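Local coordinates for carbohydrate kinase, FGGY (Novosphingobium aromaticivorans, PDB 3H6E), which probably phosphorylates a carbohydrate substrate as a member of the FGGY kinase family, although its own substrate is not established, at residues A[320-331]-A[364-372]. Residues are numbered along the deposited sequence; the frame is centred on the assembly and turned at random.
Sequences DQPALLAAVPEV and FERRAAACL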
# COMPACT_ATOMS: atom_id res chain seq x y z
N ASP A 320 -13.57 -23.56 -8.21
CA ASP A 320 -12.72 -23.90 -9.35
C ASP A 320 -11.33 -24.38 -8.94
O ASP A 320 -10.61 -24.98 -9.75
CB ASP A 320 -12.58 -22.70 -10.29
CG ASP A 320 -13.85 -22.40 -11.05
OD1 ASP A 320 -14.94 -22.85 -10.61
OD2 ASP A 320 -13.77 -21.72 -12.09
N GLN A 321 -10.94 -24.13 -7.70
CA GLN A 321 -9.58 -24.41 -7.25
C GLN A 321 -9.09 -25.84 -7.53
O GLN A 321 -8.01 -26.02 -8.09
CB GLN A 321 -9.40 -24.05 -5.77
CG GLN A 321 -9.48 -22.56 -5.50
CD GLN A 321 -8.69 -21.74 -6.51
OE1 GLN A 321 -9.21 -20.79 -7.10
NE2 GLN A 321 -7.43 -22.11 -6.72
N PRO A 322 -9.89 -26.86 -7.14
CA PRO A 322 -9.44 -28.24 -7.35
C PRO A 322 -9.15 -28.55 -8.81
O PRO A 322 -8.16 -29.21 -9.12
CB PRO A 322 -10.62 -29.07 -6.85
CG PRO A 322 -11.34 -28.18 -5.90
CD PRO A 322 -11.19 -26.80 -6.46
N ALA A 323 -10.01 -28.07 -9.71
CA ALA A 323 -9.83 -28.30 -11.14
C ALA A 323 -8.64 -27.51 -11.67
O ALA A 323 -7.87 -28.01 -12.50
CB ALA A 323 -11.10 -27.96 -11.90
N LEU A 324 -8.50 -26.27 -11.21
CA LEU A 324 -7.31 -25.48 -11.48
C LEU A 324 -6.10 -26.28 -11.01
O LEU A 324 -5.12 -26.44 -11.74
CB LEU A 324 -7.37 -24.16 -10.72
CG LEU A 324 -7.88 -22.92 -11.47
CD1 LEU A 324 -8.45 -23.30 -12.82
CD2 LEU A 324 -8.92 -22.20 -10.63
N LEU A 325 -6.19 -26.78 -9.79
CA LEU A 325 -5.10 -27.49 -9.15
C LEU A 325 -4.78 -28.78 -9.91
O LEU A 325 -3.62 -29.04 -10.24
CB LEU A 325 -5.48 -27.82 -7.70
CG LEU A 325 -4.35 -27.77 -6.69
CD1 LEU A 325 -3.26 -28.77 -7.05
CD2 LEU A 325 -3.79 -26.35 -6.59
N ALA A 326 -5.80 -29.57 -10.18
CA ALA A 326 -5.62 -30.86 -10.84
C ALA A 326 -5.07 -30.69 -12.26
O ALA A 326 -4.54 -31.64 -12.83
CB ALA A 326 -6.94 -31.63 -10.86
N ALA A 327 -5.20 -29.49 -12.81
CA ALA A 327 -4.77 -29.23 -14.18
C ALA A 327 -3.30 -28.84 -14.25
O ALA A 327 -2.72 -28.75 -15.34
CB ALA A 327 -5.65 -28.15 -14.81
N VAL A 328 -2.69 -28.62 -13.09
CA VAL A 328 -1.28 -28.24 -13.02
C VAL A 328 -0.34 -29.35 -13.51
O VAL A 328 0.57 -29.09 -14.29
CB VAL A 328 -0.86 -27.81 -11.59
CG1 VAL A 328 0.61 -27.43 -11.56
CG2 VAL A 328 -1.73 -26.66 -11.10
N PRO A 329 -0.57 -30.60 -13.05
CA PRO A 329 0.29 -31.72 -13.45
C PRO A 329 0.61 -31.74 -14.95
O PRO A 329 1.78 -31.81 -15.31
CB PRO A 329 -0.54 -32.94 -13.06
CG PRO A 329 -1.31 -32.48 -11.87
CD PRO A 329 -1.61 -31.02 -12.09
N GLU A 330 -0.41 -31.69 -15.79
CA GLU A 330 -0.21 -31.74 -17.24
C GLU A 330 0.43 -30.48 -17.83
O GLU A 330 1.20 -30.56 -18.79
CB GLU A 330 -1.52 -32.09 -17.97
CG GLU A 330 -1.54 -33.49 -18.57
CD GLU A 330 -0.32 -34.32 -18.18
OE1 GLU A 330 -0.43 -35.14 -17.24
OE2 GLU A 330 0.75 -34.15 -18.81
N VAL A 331 0.10 -29.32 -17.27
CA VAL A 331 0.74 -28.07 -17.67
C VAL A 331 2.24 -28.21 -17.46
O VAL A 331 3.05 -27.94 -18.35
CB VAL A 331 0.25 -26.89 -16.81
CG1 VAL A 331 1.22 -25.71 -16.91
CG2 VAL A 331 -1.15 -26.48 -17.23
N PHE A 364 -8.94 -24.22 -18.12
CA PHE A 364 -8.39 -24.64 -16.84
C PHE A 364 -6.87 -24.75 -16.87
O PHE A 364 -6.19 -24.33 -15.93
CB PHE A 364 -9.01 -25.96 -16.38
CG PHE A 364 -10.36 -25.80 -15.75
CD1 PHE A 364 -11.51 -25.92 -16.52
CD2 PHE A 364 -10.49 -25.51 -14.41
CE1 PHE A 364 -12.76 -25.77 -15.94
CE2 PHE A 364 -11.73 -25.35 -13.83
CZ PHE A 364 -12.87 -25.48 -14.60
N GLU A 365 -6.33 -25.30 -17.95
CA GLU A 365 -4.89 -25.45 -18.08
C GLU A 365 -4.23 -24.12 -18.40
O GLU A 365 -3.07 -23.89 -18.05
CB GLU A 365 -4.54 -26.48 -19.15
CG GLU A 365 -4.88 -27.91 -18.76
CD GLU A 365 -4.27 -28.93 -19.70
OE1 GLU A 365 -3.58 -28.52 -20.66
OE2 GLU A 365 -4.47 -30.14 -19.47
N ARG A 366 -4.97 -23.24 -19.07
CA ARG A 366 -4.46 -21.91 -19.37
C ARG A 366 -4.57 -21.05 -18.11
O ARG A 366 -3.68 -20.25 -17.82
CB ARG A 366 -5.23 -21.28 -20.54
CG ARG A 366 -4.33 -20.62 -21.57
CD ARG A 366 -5.12 -19.98 -22.72
NE ARG A 366 -6.03 -20.91 -23.37
CZ ARG A 366 -6.39 -20.83 -24.64
NH1 ARG A 366 -5.91 -19.87 -25.42
NH2 ARG A 366 -7.23 -21.73 -25.15
N ARG A 367 -5.65 -21.25 -17.36
CA ARG A 367 -5.88 -20.52 -16.12
C ARG A 367 -4.92 -20.98 -15.02
O ARG A 367 -4.51 -20.19 -14.17
CB ARG A 367 -7.32 -20.71 -15.65
CG ARG A 367 -8.37 -20.04 -16.52
CD ARG A 367 -9.59 -19.68 -15.70
NE ARG A 367 -10.31 -20.85 -15.22
CZ ARG A 367 -11.08 -20.87 -14.14
NH1 ARG A 367 -11.21 -19.78 -13.40
NH2 ARG A 367 -11.70 -21.98 -13.78
N ALA A 368 -4.57 -22.26 -15.04
CA ALA A 368 -3.64 -22.80 -14.06
C ALA A 368 -2.23 -22.30 -14.36
O ALA A 368 -1.49 -21.94 -13.45
CB ALA A 368 -3.69 -24.32 -14.07
N ALA A 369 -1.88 -22.28 -15.64
CA ALA A 369 -0.56 -21.84 -16.06
C ALA A 369 -0.35 -20.36 -15.79
O ALA A 369 0.78 -19.91 -15.56
CB ALA A 369 -0.34 -22.15 -17.54
N ALA A 370 -1.43 -19.59 -15.82
CA ALA A 370 -1.36 -18.16 -15.53
C ALA A 370 -0.91 -17.95 -14.09
O ALA A 370 -0.13 -17.05 -13.80
CB ALA A 370 -2.71 -17.50 -15.78
N CYS A 371 -1.40 -18.80 -13.19
CA CYS A 371 -1.04 -18.74 -11.78
C CYS A 371 0.43 -19.08 -11.56
O CYS A 371 1.03 -18.65 -10.57
CB CYS A 371 -1.91 -19.69 -10.97
SG CYS A 371 -3.65 -19.27 -10.94
N LEU A 372 1.01 -19.85 -12.48
CA LEU A 372 2.41 -20.23 -12.37
C LEU A 372 3.32 -19.09 -12.77
O LEU A 372 4.33 -18.83 -12.13
CB LEU A 372 2.72 -21.46 -13.23
CG LEU A 372 2.06 -22.79 -12.83
CD1 LEU A 372 2.76 -23.96 -13.53
CD2 LEU A 372 2.07 -22.97 -11.32
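R367 and D320 form the one salt bridge between these helical segments of the FGGY C-terminal domain. NH2 of R367 donates to OD2 of D320 over 2.7 Å with an N-H...O angle of 154°, arriving on the anti side and well out of the carboxylate plane. The two flat groups stand 88° apart and one N-H reaches the acid, consistent with the lack of a forked pair. The arginine chain turns about its CG-CD bond, which brings the guanidinium back beside L324; CD1 of that leucine lies over one face, toward its rim, 3.6 Å from NH2 of R367. The other terminal nitrogen, NH1, is hydrogen-bonded to the carbonyl of R313, giving the group a second fixed point.

Beside this pair, CD1 of L324 also lies 3.4 Å from CD2 of F364, the two side chains crossing at about a right angle and CD1 oblique to the ring. CB of A323 approaches CE2 of F364 obliquely at 3.3 Å. Helix 321-326 and the 364-372 part of helix 363-384 cross with segment axes at 81° and 8.6 Å apart; here CB of A368 sits 3.5 Å from O of L324, and CB of A327 packs on CB of F364 and CG of E365. Farther on, V331 has CG1 anti to its backbone nitrogen, directed at A369 and, tip to tip, at CD1 of L372, while CG2 rests against E365; Y460 of helix 457-468 touches both V331 and L372.

Replacing R367 with a methionine would probably leave the D320 carboxylate without its charged mate and the R313 carbonyl without this donor. The chemistry implies largely apolar, alanine-lined helix packing, pinned at one end by an ion pair between a buried arginine and a partly exposed aspartate.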